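Local coordinates for phage terminase large subunit (Thermus phage G20c, PDB 5M1Q), which powers the ATP-driven translocation of viral DNA into empty procapsids and, through its nuclease domain, cuts the genome to start and finish each packaging round, at residues D8-L13 with L130-G135; L146-N151 with D173-L178. All coordinates share one frame; numbering follows the deposited sequence. Where two conformers were deposited one is given.

Contact 1: residues D8-L13 with L130-G135. With ZN (zinc ion), chain E.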
ATOM      1  N   ASP A   8      -3.928 -12.169 -14.510  1.00 19.39           N
ATOM      2  CA  ASP A   8      -4.462 -13.521 -14.280  1.00 19.02           C
ATOM      3  C   ASP A   8      -3.684 -14.319 -13.258  1.00 17.91           C
ATOM      4  O   ASP A   8      -4.171 -15.339 -12.751  1.00 18.04           O
ATOM      5  CB  ASP A   8      -4.492 -14.318 -15.591  1.00 21.71           C
ATOM      6  CG  ASP A   8      -5.501 -13.800 -16.563  1.00 24.38           C
ATOM      7  OD1 ASP A   8      -6.453 -13.120 -16.145  1.00 24.85           O
ATOM      8  OD2 ASP A   8      -5.346 -14.085 -17.768  1.00 26.29           O
ATOM      9  N   MET A   9      -2.465 -13.889 -12.969  1.00 16.29           N
ATOM     10  CA  MET A   9      -1.612 -14.559 -12.015  1.00 15.64           C
ATOM     11  C   MET A   9      -1.706 -13.958 -10.602  1.00 14.66           C
ATOM     12  O   MET A   9      -1.096 -14.495  -9.687  1.00 14.43           O
ATOM     13  CB  MET A   9      -0.157 -14.544 -12.499  1.00 17.68           C
ATOM     14  CG  MET A   9       0.119 -15.290 -13.810  1.00 19.10           C
ATOM     15  SD  MET A   9      -0.338 -17.054 -13.765  1.00 23.56           S
ATOM     16  CE  MET A   9       0.958 -17.744 -12.765  1.00 25.28           C
ATOM     17  N   LEU A  10      -2.449 -12.871 -10.449  1.00 14.61           N
ATOM     18  CA  LEU A  10      -2.692 -12.274  -9.137  1.00 15.45           C
ATOM     19  C   LEU A  10      -3.429 -13.264  -8.258  1.00 15.34           C
ATOM     20  O   LEU A  10      -4.471 -13.795  -8.651  1.00 15.69           O
ATOM     21  CB  LEU A  10      -3.524 -10.993  -9.296  1.00 16.50           C
ATOM     22  CG  LEU A  10      -3.861 -10.180  -8.063  1.00 17.22           C
ATOM     23  CD1 LEU A  10      -2.568  -9.634  -7.472  1.00 16.94           C
ATOM     24  CD2 LEU A  10      -4.808  -9.052  -8.425  1.00 18.15           C
ATOM     25  N   ILE A  11      -2.889 -13.524  -7.077  0.50 14.83           N
ATOM     26  CA  ILE A  11      -3.528 -14.421  -6.128  0.50 15.18           C
ATOM     27  C   ILE A  11      -4.589 -13.634  -5.355  0.50 15.72           C
ATOM     28  O   ILE A  11      -4.357 -12.491  -4.920  0.50 14.66           O
ATOM     29  CB  ILE A  11      -2.497 -15.052  -5.193  0.50 15.40           C
ATOM     30  CG1 ILE A  11      -1.553 -15.963  -5.979  0.50 15.76           C
ATOM     31  CG2 ILE A  11      -3.181 -15.804  -4.064  0.50 15.15           C
ATOM     32  CD1 ILE A  11      -2.261 -16.993  -6.839  0.50 16.14           C
ATOM     33  N   LEU A  12      -5.758 -14.250  -5.199  1.00 15.07           N
ATOM     34  CA  LEU A  12      -6.938 -13.608  -4.650  1.00 16.51           C
ATOM     35  C   LEU A  12      -7.244 -14.154  -3.258  1.00 17.60           C
ATOM     36  O   LEU A  12      -7.792 -15.255  -3.112  1.00 19.81           O
ATOM     37  CB  LEU A  12      -8.103 -13.887  -5.590  1.00 18.48           C
ATOM     38  CG  LEU A  12      -7.879 -13.387  -7.003  1.00 19.84           C
ATOM     39  CD1 LEU A  12      -9.131 -13.676  -7.829  1.00 21.70           C
ATOM     40  CD2 LEU A  12      -7.543 -11.909  -7.027  1.00 20.63           C
ATOM     41  N   LEU A  13      -6.894 -13.386  -2.232  1.00 15.22           N
ATOM     42  CA  LEU A  13      -6.933 -13.884  -0.868  1.00 15.55           C
ATOM     43  C   LEU A  13      -8.295 -13.661  -0.203  1.00 15.46           C
ATOM     44  O   LEU A  13      -8.886 -12.595  -0.347  1.00 15.53           O
ATOM     45  CB  LEU A  13      -5.890 -13.157  -0.014  1.00 15.67           C
ATOM     46  CG  LEU A  13      -4.439 -13.320  -0.471  1.00 15.89           C
ATOM     47  CD1 LEU A  13      -3.528 -12.318   0.229  1.00 16.45           C
ATOM     48  CD2 LEU A  13      -3.973 -14.735  -0.259  1.00 16.98           C
ATOM     49  N   LEU A 130       5.870  -6.902 -12.741  1.00 13.89           N
ATOM     50  CA  LEU A 130       6.758  -8.028 -12.980  1.00 15.30           C
ATOM     51  C   LEU A 130       6.555  -9.095 -11.907  1.00 15.84           C
ATOM     52  O   LEU A 130       6.459 -10.303 -12.211  1.00 16.42           O
ATOM     53  CB  LEU A 130       8.219  -7.576 -13.039  1.00 17.71           C
ATOM     54  CG  LEU A 130       9.239  -8.693 -13.316  1.00 20.91           C
ATOM     55  CD1 LEU A 130       8.841  -9.482 -14.568  1.00 22.19           C
ATOM     56  CD2 LEU A 130      10.626  -8.106 -13.464  1.00 23.43           C
ATOM     57  N   LEU A 131       6.457  -8.683 -10.648  1.00 13.90           N
ATOM     58  CA  LEU A 131       6.145  -9.641  -9.601  1.00 14.07           C
ATOM     59  C   LEU A 131       4.799 -10.309  -9.845  1.00 14.19           C
ATOM     60  O   LEU A 131       4.649 -11.500  -9.554  1.00 14.71           O
ATOM     61  CB  LEU A 131       6.136  -8.977  -8.217  1.00 14.26           C
ATOM     62  CG  LEU A 131       7.515  -8.533  -7.734  1.00 14.83           C
ATOM     63  CD1 LEU A 131       7.360  -7.626  -6.516  1.00 15.21           C
ATOM     64  CD2 LEU A 131       8.406  -9.715  -7.380  1.00 15.97           C
ATOM     65  N   MET A 132       3.818  -9.547 -10.327  1.00 13.92           N
ATOM     66  CA  MET A 132       2.502 -10.090 -10.567  1.00 14.92           C
ATOM     67  C   MET A 132       2.533 -11.154 -11.661  1.00 15.80           C
ATOM     68  O   MET A 132       1.936 -12.233 -11.495  1.00 15.28           O
ATOM     69  CB  MET A 132       1.528  -8.994 -10.899  1.00 15.48           C
ATOM     70  CG  MET A 132       0.082  -9.434 -10.881  1.00 16.90           C
ATOM     71  SD  MET A 132      -0.982  -8.148 -11.509  1.00 19.09           S
ATOM     72  CE  MET A 132      -0.655  -6.801 -10.355  1.00 18.49           C
ATOM     73  N   GLU A 133       3.231 -10.852 -12.756  1.00 17.52           N
ATOM     74  CA  GLU A 133       3.518 -11.823 -13.840  1.00 19.88           C
ATOM     75  C   GLU A 133       4.068 -13.148 -13.335  1.00 19.49           C
ATOM     76  O   GLU A 133       3.730 -14.209 -13.879  1.00 20.85           O
ATOM     77  CB  GLU A 133       4.571 -11.243 -14.793  1.00 21.83           C
ATOM     78  CG  GLU A 133       4.037 -10.233 -15.769  1.00 24.81           C
ATOM     79  CD  GLU A 133       3.530 -10.922 -17.006  1.00 26.82           C
ATOM     80  OE1 GLU A 133       4.114 -10.729 -18.090  1.00 31.74           O
ATOM     81  OE2 GLU A 133       2.586 -11.716 -16.856  1.00 26.71           O
ATOM     82  N   LYS A 134       4.915 -13.086 -12.313  1.00 18.95           N
ATOM     83  CA  LYS A 134       5.563 -14.265 -11.727  1.00 19.36           C
ATOM     84  C   LYS A 134       4.702 -15.010 -10.714  1.00 18.73           C
ATOM     85  O   LYS A 134       5.165 -16.004 -10.137  1.00 20.26           O
ATOM     86  CB  LYS A 134       6.882 -13.885 -11.073  1.00 21.12           C
ATOM     87  CG  LYS A 134       7.929 -13.489 -12.081  1.00 22.39           C
ATOM     88  CD  LYS A 134       9.120 -12.817 -11.434  1.00 25.22           C
ATOM     89  CE  LYS A 134      10.098 -12.433 -12.523  1.00 27.82           C
ATOM     90  NZ  LYS A 134      11.330 -11.843 -11.951  1.00 30.06           N
ATOM     91  N   GLY A 135       3.485 -14.536 -10.473  1.00 17.47           N
ATOM     92  CA  GLY A 135       2.597 -15.156  -9.495  1.00 17.92           C
ATOM     93  C   GLY A 135       2.974 -14.862  -8.058  1.00 18.01           C
ATOM     94  O   GLY A 135       2.606 -15.619  -7.144  1.00 18.63           O
TER
HETATM   95 ZN    ZN E 504      -7.872 -12.696 -17.449  0.60 27.33          ZN
HETATM   96  O   HOH W   1      -6.995 -10.630 -18.256  1.00 44.89           O
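Met-9 lies across the C-terminal end of helix 118-133. Its CB makes the tightest approach, 3.3 Å from Met-132 O, and CG follows the same helix end, 3.8 Å from Glu-133 O. There the chain bends twice, at chi2 (-58°) and chi3 (-74°), so that SD swings off and Met-9 CE comes back to 4.5 Å from Gly-135 CA. A long, flexible, unbranched residue suits this place because it can follow the curve of a helix terminus. In this RNase H-like fold the helix ends here in a Schellman motif: Gly-135, with phi 75°, leaves helical geometry and donates its N-H to Met-132 O at 3.0 Å. Positive phi favours glycine, which also brings no side chain up against the Met-9 methyl. The chain then runs on through Val-137 to strand 138-140, which pairs with strand 11-18. Next in the chain after Met-9, Leu-10 lays its CB 4.2 Å from Met-132 CG, and both side chains are buried, as apolar residues should be. Asp-8 takes no part in this packing; its OD1 holds a zinc ion at 2.0 Å, with a water as a second ligand.

Contact 2: residues L146-N151 with D173-L178; sequences LDELRN and DIVMSL. With ZN (zinc ion), chain D; ZN (zinc ion), chain B.
Glu-148 reaches from helix 143-150 to the first turn of helix 173-182 of the RNase H-like fold, whose Asp-173 holds two metals in the RuvC-type nuclease centre. The helix segments are nearly perpendicular (87°), and the Glu-148 side chain crosses that of Ile-174 at about a right angle, with its CD 3.6 Å from Ile-174 CD1. The carboxylate rests against the isoleucine arm while its OE1 accepts the backbone N-H of Ile-174 at 2.9 Å. This bond is bent (141° at the hydrogen) and comes to the syn side of OE1 from 34° out of the carboxylate plane. An acidic side chain fits here, since the positive pole of a helix N-terminus would favour it. Beside this pair, their neighbours in sequence, Leu-149 and Val-175, meet at a slant, CD2 to CG2 at 3.9 Å, and Leu-149 CD1 comes to 4.3 Å from Leu-178 CD1; a forked end suits Leu-149, one methyl for each partner. Asp-173 divides its oxygens between the zinc ions, OD1 binding one beside Asp-38 and OD2 the other, with Asp-44 and His-171. One water links the two carboxylates, donating to Glu-148 OE2 at 2.5 Å and to Asp-173 OD2 at 3.0 Å.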
ATOM      1  N   LEU A 146      -9.430  -4.988  -7.173  0.50 19.83           N
ATOM      2  CA  LEU A 146      -9.273  -5.603  -8.485  0.50 20.75           C
ATOM      3  C   LEU A 146      -9.623  -4.652  -9.638  0.50 21.62           C
ATOM      4  O   LEU A 146      -8.957  -4.680 -10.666  0.50 22.43           O
ATOM      5  CB  LEU A 146     -10.089  -6.892  -8.557  0.50 19.96           C
ATOM      6  CG  LEU A 146      -9.701  -7.899  -7.468  0.50 19.50           C
ATOM      7  CD1 LEU A 146     -10.662  -9.079  -7.415  0.50 19.99           C
ATOM      8  CD2 LEU A 146      -8.273  -8.375  -7.677  0.50 19.16           C
ATOM      9  N   ASP A 147     -10.645  -3.815  -9.453  1.00 23.53           N
ATOM     10  CA  ASP A 147     -11.033  -2.799 -10.457  1.00 24.82           C
ATOM     11  C   ASP A 147      -9.940  -1.755 -10.704  1.00 23.52           C
ATOM     12  O   ASP A 147      -9.659  -1.420 -11.862  1.00 22.86           O
ATOM     13  CB  ASP A 147     -12.327  -2.079 -10.036  1.00 27.58           C
ATOM     14  CG  ASP A 147     -13.591  -2.948 -10.186  1.00 31.45           C
ATOM     15  OD1 ASP A 147     -13.587  -3.978 -10.897  1.00 36.37           O
ATOM     16  OD2 ASP A 147     -14.619  -2.581  -9.578  1.00 35.92           O
ATOM     17  N   GLU A 148      -9.306  -1.260  -9.628  1.00 22.90           N
ATOM     18  CA  GLU A 148      -8.187  -0.321  -9.768  1.00 22.41           C
ATOM     19  C   GLU A 148      -7.046  -0.940 -10.538  1.00 21.06           C
ATOM     20  O   GLU A 148      -6.435  -0.274 -11.357  1.00 21.37           O
ATOM     21  CB  GLU A 148      -7.654   0.182  -8.410  1.00 24.28           C
ATOM     22  CG  GLU A 148      -8.591   1.147  -7.702  1.00 25.15           C
ATOM     23  CD  GLU A 148      -7.919   2.204  -6.825  1.00 25.07           C
ATOM     24  OE1 GLU A 148      -6.673   2.342  -6.779  1.00 25.60           O
ATOM     25  OE2 GLU A 148      -8.684   2.914  -6.158  1.00 26.47           O
ATOM     26  N   LEU A 149      -6.734  -2.210 -10.269  1.00 20.59           N
ATOM     27  CA  LEU A 149      -5.653  -2.883 -10.992  1.00 21.55           C
ATOM     28  C   LEU A 149      -6.039  -3.121 -12.452  1.00 22.95           C
ATOM     29  O   LEU A 149      -5.256  -2.830 -13.345  1.00 23.18           O
ATOM     30  CB  LEU A 149      -5.263  -4.195 -10.310  1.00 20.83           C
ATOM     31  CG  LEU A 149      -4.508  -4.031  -8.983  1.00 20.68           C
ATOM     32  CD1 LEU A 149      -4.439  -5.360  -8.237  1.00 20.87           C
ATOM     33  CD2 LEU A 149      -3.099  -3.496  -9.209  1.00 20.84           C
ATOM     34  N   ARG A 150      -7.258  -3.628 -12.674  1.00 24.73           N
ATOM     35  CA  ARG A 150      -7.746  -3.924 -14.020  1.00 28.04           C
ATOM     36  C   ARG A 150      -7.851  -2.673 -14.896  1.00 26.87           C
ATOM     37  O   ARG A 150      -7.557  -2.731 -16.089  1.00 27.85           O
ATOM     38  CB  ARG A 150      -9.105  -4.633 -13.945  1.00 31.00           C
ATOM     39  CG  ARG A 150      -9.623  -5.137 -15.281  1.00 34.58           C
ATOM     40  CD  ARG A 150     -11.000  -5.773 -15.154  1.00 38.12           C
ATOM     41  NE  ARG A 150     -11.061  -6.771 -14.077  1.00 41.27           N
ATOM     42  CZ  ARG A 150     -11.606  -6.600 -12.869  1.00 43.89           C
ATOM     43  NH1 ARG A 150     -12.185  -5.451 -12.518  1.00 43.78           N
ATOM     44  NH2 ARG A 150     -11.586  -7.611 -11.997  1.00 45.60           N
ATOM     45  N   ASN A 151      -8.253  -1.561 -14.294  1.00 25.98           N
ATOM     46  CA  ASN A 151      -8.461  -0.304 -15.029  1.00 27.46           C
ATOM     47  C   ASN A 151      -7.282   0.651 -14.965  1.00 26.69           C
ATOM     48  O   ASN A 151      -7.380   1.770 -15.484  1.00 27.38           O
ATOM     49  CB  ASN A 151      -9.722   0.406 -14.525  1.00 29.11           C
ATOM     50  CG  ASN A 151     -10.980  -0.453 -14.651  1.00 30.92           C
ATOM     51  OD1 ASN A 151     -11.809  -0.478 -13.752  1.00 35.76           O
ATOM     52  ND2 ASN A 151     -11.114  -1.160 -15.761  1.00 33.52           N
ATOM     53  N   ASP A 173      -4.921   4.978  -6.068  1.00 17.22           N
ATOM     54  CA  ASP A 173      -4.306   4.989  -4.743  1.00 16.28           C
ATOM     55  C   ASP A 173      -3.984   3.585  -4.193  1.00 15.76           C
ATOM     56  O   ASP A 173      -2.974   3.401  -3.504  1.00 15.08           O
ATOM     57  CB  ASP A 173      -5.196   5.700  -3.729  1.00 16.89           C
ATOM     58  CG  ASP A 173      -5.808   6.939  -4.293  1.00 17.91           C
ATOM     59  OD1 ASP A 173      -5.084   7.952  -4.396  1.00 19.78           O
ATOM     60  OD2 ASP A 173      -6.989   6.849  -4.692  1.00 19.16           O
ATOM     61  N   ILE A 174      -4.845   2.611  -4.499  1.00 14.79           N
ATOM     62  CA  ILE A 174      -4.584   1.217  -4.098  1.00 14.41           C
ATOM     63  C   ILE A 174      -3.373   0.684  -4.844  1.00 14.11           C
ATOM     64  O   ILE A 174      -2.500   0.071  -4.219  1.00 13.17           O
ATOM     65  CB  ILE A 174      -5.799   0.293  -4.331  1.00 15.13           C
ATOM     66  CG1 ILE A 174      -6.972   0.766  -3.463  1.00 15.75           C
ATOM     67  CG2 ILE A 174      -5.467  -1.158  -4.034  1.00 15.27           C
ATOM     68  CD1 ILE A 174      -8.300   0.191  -3.892  1.00 16.56           C
ATOM     69  N   VAL A 175      -3.319   0.941  -6.154  1.00 13.99           N
ATOM     70  CA  VAL A 175      -2.195   0.490  -6.961  1.00 14.16           C
ATOM     71  C   VAL A 175      -0.882   1.039  -6.421  1.00 13.51           C
ATOM     72  O   VAL A 175       0.086   0.285  -6.251  1.00 12.53           O
ATOM     73  CB  VAL A 175      -2.337   0.873  -8.442  1.00 15.73           C
ATOM     74  CG1 VAL A 175      -1.192   0.301  -9.239  1.00 16.75           C
ATOM     75  CG2 VAL A 175      -3.659   0.347  -9.006  1.00 16.77           C
ATOM     76  N   MET A 176      -0.860   2.333  -6.128  1.00 13.64           N
ATOM     77  CA  MET A 176       0.356   2.940  -5.634  1.00 14.38           C
ATOM     78  C   MET A 176       0.775   2.422  -4.270  1.00 12.98           C
ATOM     79  O   MET A 176       1.951   2.183  -4.020  1.00 12.73           O
ATOM     80  CB  MET A 176       0.236   4.460  -5.652  1.00 16.80           C
ATOM     81  CG  MET A 176       0.127   5.029  -7.056  1.00 18.78           C
ATOM     82  SD  MET A 176       1.453   4.503  -8.171  1.00 23.37           S
ATOM     83  CE  MET A 176       2.913   4.951  -7.253  1.00 23.27           C
ATOM     84  N   SER A 177      -0.195   2.230  -3.379  1.00 12.70           N
ATOM     85  CA  SER A 177       0.117   1.672  -2.080  1.00 11.89           C
ATOM     86  C   SER A 177       0.706   0.244  -2.182  1.00 11.71           C
ATOM     87  O   SER A 177       1.693  -0.092  -1.540  1.00 11.38           O
ATOM     88  CB  SER A 177      -1.152   1.656  -1.241  1.00 12.33           C
ATOM     89  OG  SER A 177      -0.945   0.992  -0.026  1.00 12.26           O
ATOM     90  N   LEU A 178       0.072  -0.583  -3.003  1.00 11.28           N
ATOM     91  CA  LEU A 178       0.610  -1.917  -3.237  1.00 11.00           C
ATOM     92  C   LEU A 178       2.024  -1.859  -3.833  1.00 10.65           C
ATOM     93  O   LEU A 178       2.889  -2.666  -3.467  1.00 10.72           O
ATOM     94  CB  LEU A 178      -0.291  -2.708  -4.174  1.00 11.06           C
ATOM     95  CG  LEU A 178      -1.637  -3.147  -3.595  1.00 11.61           C
ATOM     96  CD1 LEU A 178      -2.499  -3.686  -4.737  1.00 11.97           C
ATOM     97  CD2 LEU A 178      -1.494  -4.155  -2.478  1.00 12.24           C
TER
HETATM   98 ZN    ZN D 503      -3.225   8.690  -4.215  0.60 25.07          ZN
HETATM   99 ZN    ZN B 501      -7.554   8.577  -5.746  1.00 22.36          ZN
HETATM  100  O   HOH W   2      -8.505   4.349  -4.104  1.00 22.35           O
HETATM  101  O   HOH W   3      -6.248   8.831  -7.508  1.00 16.47           O
HETATM  102  O   HOH W   4      -2.395   7.805  -5.885  1.00 28.82           O
HETATM  103  O   HOH W   5      -4.129  10.277  -5.564  1.00 26.54           O
HETATM  104  O   HOH W   6      -3.834   9.161  -2.398  1.00 39.34           O
HETATM  105  O   HOH W   7      -1.691   9.850  -3.827  1.00 34.80           O

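Contact 1 sits at the surface and is only partly buried, whereas every touching residue of contact 2 is buried, nearer the centre of the chain. They use different elements, yet adjoin: Leu-10 CD2 packs on Leu-146 CD2 at 3.6 Å and on Leu-149 CD1 at 3.7 Å, so helix 143-150 lies between the outer segment 8-13 and helix 173-182. Their chemistry follows from place. In 8-13 with 130-135, no hydrogen bond crosses and packing around a helix C-terminus does the work; in 146-151 with 173-178, a carboxylate meets a helix N-terminus. Zinc appears in both, but peripherally on Asp-8 and on Asp-173 at the two-metal nuclease centre, where magnesium is probably the natural cofactor.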